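Local atomic coordinates of aminoglycoside N(3)-acetyltransferase, AAC(3)-IVa (Escherichia coli, PDB entry 6MN3), a protein that acetylates the 3-amino group of 2-deoxystreptamine aminoglycosides with acetyl-CoA, and so probably confers resistance to antibiotics such as gentamicin, tobramycin and apramycin. Residues S64-D69 with A76-T81; L68-F73 with P169-I174. All blocks are in the same frame, centred on the assembly; numbering follows the deposited sequence.

Both contacts involve the long loop that runs from strand 59-63 to helix 86-91. Contact 1 folds the loop on itself, 64-69 against 76-81. Contact 2 sets 68-73 of the same loop against strand 168-174 of the two-stranded antiparallel sheet. Leu68 and Asp69 are common to both segment pairs, and the centres lie about 10 Å apart. Phe73 joins them: its ring touches Ser66 and Ser64 of contact 1. Both are partly buried, but contact 2 lies farther from the chain centre, about 20 Å against 15 Å. Contact 1 relies on one backbone hydrogen bond, a serine hydroxyl and methyl groups. Contact 2 relies on a histidine, two aspartates and a threonine hydroxyl. Neither reaches the zinc site.

Contact 1 of 2, residues S64-D69 with A76-T81; sequences SWSGLD and ATSPVT
Trp65 and Thr81 join two irregular segments whose touching parts run 76° apart. The alpha carbons come closest at Ser66 and Thr81, with CA atoms 4.6 Å apart. Thr81 N donates a hydrogen bond to Trp65 O at 2.8 Å, in the carbonyl plane. The same oxygen takes a CA-H...O contact from Val80 CA. Ser66 OG donates to Pro79 O at 3.2 Å, tilted out of that carbonyl plane. The side chains of Trp65 and Thr81 lie side by side and point the same way. Thr81 CG2 sits between its own backbone N and carbonyl carbon, and approaches Trp65 CD1 to 3.5 Å. It meets the ring obliquely. Val80 CG1 lies against Trp65 O and Ser64 CA, and Val80 CG2 lies 3.2 Å from Ser64 OG. The polar partner of that hydroxyl is Arg99, which also binds Ser78 O. The chemistry is that of a loop closed on itself. Trp65 O is gripped by one N-H and one weaker C-H, while Arg99 ties Ser64 to Ser78 from outside the two segments.

Contact 2 of 2, residues L68-F73 with P169-I174; sequences LDDEPF and PRHCTI
His171 reaches from strand 168-174 to Asp69 and Asp70 of the loop. Its CB carries CG between the backbone N and the carbonyl carbon (chi1 75°). One face of the ring lies against Asp69 CB. CD2 lies 3.5 Å from Asp69 O and also touches Asp69 CB. CE1 meets Asp69 CB and, more distantly, OD2. At the tip, NE2 lies 3.4 Å from Asp69 CB. It also donates a His-carboxylate hydrogen bond to Asp70 OD1 at 3.2 Å. The bond is nearly straight. OD1 lies in the ring plane and is met nearly along its C-O axis. The Asp70 carboxylate is turned only 17° from the ring. Asp69 is placed quite differently. Its CB makes a CH-pi contact, 3.8 Å from the His171 ring centroid, and its carboxylate plane stands 80° from the ring. Asp69 CG comes close to the backbone O of His171, without a hydrogen bond.

Two residues on, Thr173 OG1 donates to Asp69 O at 3.1 Å. Cys172 CA adds a CA-H...O contact to that oxygen. Thr173 CG2 packs alongside Pro72, 3.9 Å from Pro72 CD. Arg170 and Cys172 pair by backbone with Tyr185 and Val183 of strand 181-187. The loop joins the strand mainly through the side chains of His171 and Thr173, with backbone C-H support from Cys172. The ring is fixed by an in-plane bond at NE2 and by a CH group over a face. The Asp70 carboxylate may favour a protonated imidazole, though Arg182 also touches the His171 side chain.

Contact 1 of 2, residues S64-D69 with A76-T81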
ATOM      1  N   SER A  64      -3.168   6.951  -0.997  1.00 51.17           N
ATOM      2  CA  SER A  64      -3.471   8.282  -1.507  1.00 52.00           C
ATOM      3  C   SER A  64      -3.276   9.355  -0.445  1.00 56.52           C
ATOM      4  O   SER A  64      -4.079  10.289  -0.351  1.00 60.72           O
ATOM      5  CB  SER A  64      -4.907   8.321  -2.037  1.00 52.24           C
ATOM      6  OG  SER A  64      -5.118   9.442  -2.876  1.00 62.08           O
ATOM      7  N   TRP A  65      -2.218   9.242   0.355  1.00 57.04           N
ATOM      8  CA  TRP A  65      -1.968  10.217   1.404  1.00 61.18           C
ATOM      9  C   TRP A  65      -1.026  11.315   0.911  1.00 62.94           C
ATOM     10  O   TRP A  65      -0.368  11.192  -0.124  1.00 60.65           O
ATOM     11  CB  TRP A  65      -1.402   9.539   2.652  1.00 60.28           C
ATOM     12  CG  TRP A  65      -0.197   8.691   2.412  1.00 59.23           C
ATOM     13  CD1 TRP A  65       1.076   9.122   2.169  1.00 54.86           C
ATOM     14  CD2 TRP A  65      -0.145   7.260   2.408  1.00 55.49           C
ATOM     15  NE1 TRP A  65       1.915   8.047   2.006  1.00 54.75           N
ATOM     16  CE2 TRP A  65       1.191   6.892   2.149  1.00 53.25           C
ATOM     17  CE3 TRP A  65      -1.099   6.256   2.595  1.00 52.35           C
ATOM     18  CZ2 TRP A  65       1.595   5.562   2.072  1.00 48.59           C
ATOM     19  CZ3 TRP A  65      -0.696   4.935   2.518  1.00 46.40           C
ATOM     20  CH2 TRP A  65       0.639   4.600   2.259  1.00 48.32           C
ATOM     21  N   SER A  66      -0.967  12.403   1.682  1.00 63.33           N
ATOM     22  CA  SER A  66      -0.256  13.612   1.279  1.00 71.03           C
ATOM     23  C   SER A  66       1.170  13.671   1.811  1.00 78.96           C
ATOM     24  O   SER A  66       2.069  14.151   1.110  1.00 79.91           O
ATOM     25  CB  SER A  66      -1.020  14.851   1.751  1.00 72.10           C
ATOM     26  OG  SER A  66      -2.169  15.077   0.957  1.00 71.95           O
ATOM     27  N   GLY A  67       1.395  13.210   3.040  1.00 78.74           N
ATOM     28  CA  GLY A  67       2.692  13.320   3.668  1.00 81.35           C
ATOM     29  C   GLY A  67       2.985  14.663   4.302  1.00 84.24           C
ATOM     30  O   GLY A  67       3.985  14.783   5.020  1.00 90.41           O
ATOM     31  N   LEU A  68       2.153  15.674   4.062  1.00 84.88           N
ATOM     32  CA  LEU A  68       2.344  16.992   4.658  1.00 90.70           C
ATOM     33  C   LEU A  68       1.708  17.004   6.043  1.00 97.96           C
ATOM     34  O   LEU A  68       0.480  17.042   6.169  1.00 96.39           O
ATOM     35  CB  LEU A  68       1.740  18.074   3.767  1.00 89.49           C
ATOM     36  CG  LEU A  68       2.091  18.012   2.279  1.00 85.20           C
ATOM     37  CD1 LEU A  68       1.068  18.783   1.459  1.00 86.23           C
ATOM     38  CD2 LEU A  68       3.495  18.546   2.033  1.00 83.89           C
ATOM     39  N   ASP A  69       2.541  16.972   7.084  1.00103.35           N
ATOM     40  CA  ASP A  69       2.053  16.966   8.456  1.00105.04           C
ATOM     41  C   ASP A  69       1.549  18.327   8.919  1.00113.01           C
ATOM     42  O   ASP A  69       0.863  18.398   9.944  1.00114.30           O
ATOM     43  CB  ASP A  69       3.154  16.487   9.407  1.00103.66           C
ATOM     44  CG  ASP A  69       3.688  15.115   9.039  1.00102.64           C
ATOM     45  OD1 ASP A  69       3.104  14.463   8.147  1.00 99.88           O
ATOM     46  OD2 ASP A  69       4.692  14.689   9.647  1.00103.50           O
ATOM     47  N   ALA A  76     -10.535  16.308  -2.278  1.00 69.02           N
ATOM     48  CA  ALA A  76     -10.832  16.808  -3.612  1.00 72.08           C
ATOM     49  C   ALA A  76      -9.661  17.516  -4.279  1.00 72.07           C
ATOM     50  O   ALA A  76      -9.642  17.610  -5.511  1.00 71.18           O
ATOM     51  CB  ALA A  76     -12.029  17.764  -3.565  1.00 72.40           C
ATOM     52  N   THR A  77      -8.693  18.021  -3.511  1.00 71.06           N
ATOM     53  CA  THR A  77      -7.607  18.797  -4.099  1.00 72.10           C
ATOM     54  C   THR A  77      -6.236  18.319  -3.636  1.00 70.88           C
ATOM     55  O   THR A  77      -5.263  18.402  -4.393  1.00 70.12           O
ATOM     56  CB  THR A  77      -7.763  20.288  -3.774  1.00 79.01           C
ATOM     57  OG1 THR A  77      -7.662  20.488  -2.357  1.00 78.95           O
ATOM     58  CG2 THR A  77      -9.105  20.817  -4.267  1.00 78.25           C
ATOM     59  N   SER A  78      -6.146  17.828  -2.402  1.00 70.89           N
ATOM     60  CA  SER A  78      -4.860  17.462  -1.817  1.00 70.34           C
ATOM     61  C   SER A  78      -4.178  16.385  -2.653  1.00 71.44           C
ATOM     62  O   SER A  78      -4.723  15.278  -2.789  1.00 70.84           O
ATOM     63  CB  SER A  78      -5.038  16.976  -0.380  1.00 70.82           C
ATOM     64  OG  SER A  78      -5.355  18.049   0.492  1.00 79.80           O
ATOM     65  N   PRO A  79      -3.010  16.658  -3.228  1.00 69.53           N
ATOM     66  CA  PRO A  79      -2.351  15.662  -4.075  1.00 62.92           C
ATOM     67  C   PRO A  79      -1.682  14.569  -3.258  1.00 69.26           C
ATOM     68  O   PRO A  79      -1.281  14.766  -2.107  1.00 62.80           O
ATOM     69  CB  PRO A  79      -1.306  16.483  -4.844  1.00 64.48           C
ATOM     70  CG  PRO A  79      -1.605  17.933  -4.531  1.00 68.75           C
ATOM     71  CD  PRO A  79      -2.273  17.928  -3.201  1.00 70.05           C
ATOM     72  N   VAL A  80      -1.570  13.395  -3.879  1.00 63.90           N
ATOM     73  CA  VAL A  80      -0.834  12.296  -3.273  1.00 60.72           C
ATOM     74  C   VAL A  80       0.648  12.653  -3.216  1.00 58.84           C
ATOM     75  O   VAL A  80       1.177  13.348  -4.094  1.00 57.68           O
ATOM     76  CB  VAL A  80      -1.067  10.994  -4.062  1.00 56.70           C
ATOM     77  CG1 VAL A  80      -0.474   9.809  -3.331  1.00 58.79           C
ATOM     78  CG2 VAL A  80      -2.549  10.779  -4.290  1.00 55.82           C
ATOM     79  N   THR A  81       1.318  12.194  -2.164  1.00 58.77           N
ATOM     80  CA  THR A  81       2.746  12.442  -2.038  1.00 64.85           C
ATOM     81  C   THR A  81       3.480  11.872  -3.251  1.00 66.77           C
ATOM     82  O   THR A  81       3.120  10.796  -3.746  1.00 67.95           O
ATOM     83  CB  THR A  81       3.296  11.818  -0.754  1.00 66.99           C
ATOM     84  OG1 THR A  81       4.728  11.795  -0.808  1.00 69.72           O
ATOM     85  CG2 THR A  81       2.775  10.399  -0.583  1.00 60.62           C
TER

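Contact 2 of 2, residues L68-F73 with P169-I174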
ATOM      1  N   LEU A  68       2.153  15.674   4.062  1.00 84.88           N
ATOM      2  CA  LEU A  68       2.344  16.992   4.658  1.00 90.70           C
ATOM      3  C   LEU A  68       1.708  17.004   6.043  1.00 97.96           C
ATOM      4  O   LEU A  68       0.480  17.042   6.169  1.00 96.39           O
ATOM      5  CB  LEU A  68       1.740  18.074   3.767  1.00 89.49           C
ATOM      6  CG  LEU A  68       2.091  18.012   2.279  1.00 85.20           C
ATOM      7  CD1 LEU A  68       1.068  18.783   1.459  1.00 86.23           C
ATOM      8  CD2 LEU A  68       3.495  18.546   2.033  1.00 83.89           C
ATOM      9  N   ASP A  69       2.541  16.972   7.084  1.00103.35           N
ATOM     10  CA  ASP A  69       2.053  16.966   8.456  1.00105.04           C
ATOM     11  C   ASP A  69       1.549  18.327   8.919  1.00113.01           C
ATOM     12  O   ASP A  69       0.863  18.398   9.944  1.00114.30           O
ATOM     13  CB  ASP A  69       3.154  16.487   9.407  1.00103.66           C
ATOM     14  CG  ASP A  69       3.688  15.115   9.039  1.00102.64           C
ATOM     15  OD1 ASP A  69       3.104  14.463   8.147  1.00 99.88           O
ATOM     16  OD2 ASP A  69       4.692  14.689   9.647  1.00103.50           O
ATOM     17  N   ASP A  70       1.867  19.401   8.196  1.00117.66           N
ATOM     18  CA  ASP A  70       1.469  20.748   8.584  1.00122.15           C
ATOM     19  C   ASP A  70       0.265  21.266   7.810  1.00119.21           C
ATOM     20  O   ASP A  70      -0.301  22.296   8.193  1.00118.55           O
ATOM     21  CB  ASP A  70       2.642  21.720   8.399  1.00123.41           C
ATOM     22  CG  ASP A  70       3.910  21.241   9.075  1.00121.57           C
ATOM     23  OD1 ASP A  70       3.811  20.583  10.131  1.00120.49           O
ATOM     24  OD2 ASP A  70       5.007  21.523   8.547  1.00121.37           O
ATOM     25  N   GLU A  71      -0.141  20.584   6.741  1.00115.12           N
ATOM     26  CA  GLU A  71      -1.238  21.030   5.904  1.00113.85           C
ATOM     27  C   GLU A  71      -2.465  20.151   6.109  1.00112.02           C
ATOM     28  O   GLU A  71      -2.342  18.924   6.179  1.00110.64           O
ATOM     29  CB  GLU A  71      -0.837  21.000   4.423  1.00110.41           C
ATOM     30  CG  GLU A  71      -1.770  21.761   3.499  1.00112.00           C
ATOM     31  CD  GLU A  71      -1.229  21.864   2.088  1.00111.76           C
ATOM     32  OE1 GLU A  71      -0.474  22.819   1.807  1.00115.11           O
ATOM     33  OE2 GLU A  71      -1.551  20.986   1.260  1.00107.54           O
ATOM     34  N   PRO A  72      -3.651  20.744   6.220  1.00110.93           N
ATOM     35  CA  PRO A  72      -4.871  19.934   6.278  1.00105.82           C
ATOM     36  C   PRO A  72      -5.111  19.211   4.963  1.00 98.39           C
ATOM     37  O   PRO A  72      -4.681  19.652   3.894  1.00102.21           O
ATOM     38  CB  PRO A  72      -5.971  20.964   6.560  1.00109.42           C
ATOM     39  CG  PRO A  72      -5.405  22.263   6.085  1.00113.49           C
ATOM     40  CD  PRO A  72      -3.933  22.183   6.352  1.00114.24           C
ATOM     41  N   PHE A  73      -5.805  18.082   5.053  1.00 93.59           N
ATOM     42  CA  PHE A  73      -6.051  17.222   3.905  1.00 83.80           C
ATOM     43  C   PHE A  73      -7.462  17.434   3.373  1.00 80.52           C
ATOM     44  O   PHE A  73      -8.421  17.525   4.145  1.00 81.57           O
ATOM     45  CB  PHE A  73      -5.851  15.752   4.277  1.00 74.35           C
ATOM     46  CG  PHE A  73      -6.006  14.808   3.122  1.00 72.30           C
ATOM     47  CD1 PHE A  73      -7.221  14.191   2.870  1.00 68.58           C
ATOM     48  CD2 PHE A  73      -4.937  14.537   2.287  1.00 70.54           C
ATOM     49  CE1 PHE A  73      -7.362  13.324   1.805  1.00 64.99           C
ATOM     50  CE2 PHE A  73      -5.073  13.670   1.221  1.00 64.27           C
ATOM     51  CZ  PHE A  73      -6.287  13.064   0.980  1.00 62.83           C
ATOM     52  N   PRO A 169       6.988   9.483  17.949  1.00 95.97           N
ATOM     53  CA  PRO A 169       5.912  10.481  17.852  1.00 96.63           C
ATOM     54  C   PRO A 169       5.921  11.183  16.500  1.00 97.67           C
ATOM     55  O   PRO A 169       6.926  11.774  16.098  1.00 94.33           O
ATOM     56  CB  PRO A 169       6.229  11.454  18.996  1.00100.61           C
ATOM     57  CG  PRO A 169       7.706  11.349  19.170  1.00101.89           C
ATOM     58  CD  PRO A 169       8.080   9.928  18.833  1.00 98.95           C
ATOM     59  N   ARG A 170       4.798  11.106  15.797  1.00100.15           N
ATOM     60  CA  ARG A 170       4.545  11.863  14.579  1.00101.25           C
ATOM     61  C   ARG A 170       3.386  12.824  14.843  1.00101.17           C
ATOM     62  O   ARG A 170       2.904  12.948  15.972  1.00101.78           O
ATOM     63  CB  ARG A 170       4.258  10.918  13.409  1.00 97.75           C
ATOM     64  CG  ARG A 170       5.397   9.959  13.084  1.00 96.16           C
ATOM     65  CD  ARG A 170       6.502  10.654  12.306  1.00 98.71           C
ATOM     66  NE  ARG A 170       7.827  10.379  12.860  1.00 99.94           N
ATOM     67  CZ  ARG A 170       8.652   9.446  12.398  1.00 94.71           C
ATOM     68  NH1 ARG A 170       8.293   8.691  11.369  1.00 90.08           N
ATOM     69  NH2 ARG A 170       9.838   9.268  12.964  1.00 94.73           N
ATOM     70  N   HIS A 171       2.934  13.508  13.795  1.00102.02           N
ATOM     71  CA  HIS A 171       1.831  14.447  13.947  1.00104.24           C
ATOM     72  C   HIS A 171       1.202  14.713  12.588  1.00103.92           C
ATOM     73  O   HIS A 171       1.757  14.370  11.543  1.00100.99           O
ATOM     74  CB  HIS A 171       2.293  15.753  14.605  1.00106.64           C
ATOM     75  CG  HIS A 171       3.080  16.647  13.696  1.00106.33           C
ATOM     76  ND1 HIS A 171       4.451  16.569  13.580  1.00106.25           N
ATOM     77  CD2 HIS A 171       2.687  17.640  12.864  1.00106.75           C
ATOM     78  CE1 HIS A 171       4.870  17.474  12.714  1.00107.53           C
ATOM     79  NE2 HIS A 171       3.819  18.137  12.265  1.00107.98           N
ATOM     80  N   CYS A 172       0.025  15.336  12.625  1.00106.44           N
ATOM     81  CA  CYS A 172      -0.700  15.730  11.426  1.00103.93           C
ATOM     82  C   CYS A 172      -1.594  16.914  11.777  1.00103.82           C
ATOM     83  O   CYS A 172      -1.628  17.374  12.922  1.00103.36           O
ATOM     84  CB  CYS A 172      -1.506  14.558  10.853  1.00 97.04           C
ATOM     85  SG  CYS A 172      -2.928  14.060  11.853  1.00 96.05           S
ATOM     86  N   THR A 173      -2.327  17.407  10.780  1.00101.68           N
ATOM     87  CA  THR A 173      -3.162  18.589  10.940  1.00105.60           C
ATOM     88  C   THR A 173      -4.569  18.295  10.441  1.00107.16           C
ATOM     89  O   THR A 173      -4.745  17.814   9.317  1.00106.51           O
ATOM     90  CB  THR A 173      -2.574  19.788  10.185  1.00104.22           C
ATOM     91  OG1 THR A 173      -1.445  20.297  10.905  1.00106.47           O
ATOM     92  CG2 THR A 173      -3.612  20.891  10.035  1.00106.89           C
ATOM     93  N   ILE A 174      -5.564  18.587  11.278  1.00109.27           N
ATOM     94  CA  ILE A 174      -6.970  18.459  10.919  1.00108.39           C
ATOM     95  C   ILE A 174      -7.679  19.756  11.288  1.00115.91           C
ATOM     96  O   ILE A 174      -7.311  20.437  12.251  1.00123.03           O
ATOM     97  CB  ILE A 174      -7.634  17.241  11.607  1.00102.14           C
ATOM     98  CG1 ILE A 174      -8.991  16.925  10.968  1.00 97.39           C
ATOM     99  CG2 ILE A 174      -7.777  17.468  13.107  1.00103.44           C
ATOM    100  CD1 ILE A 174      -8.912  15.941   9.819  1.00 91.36           C
TER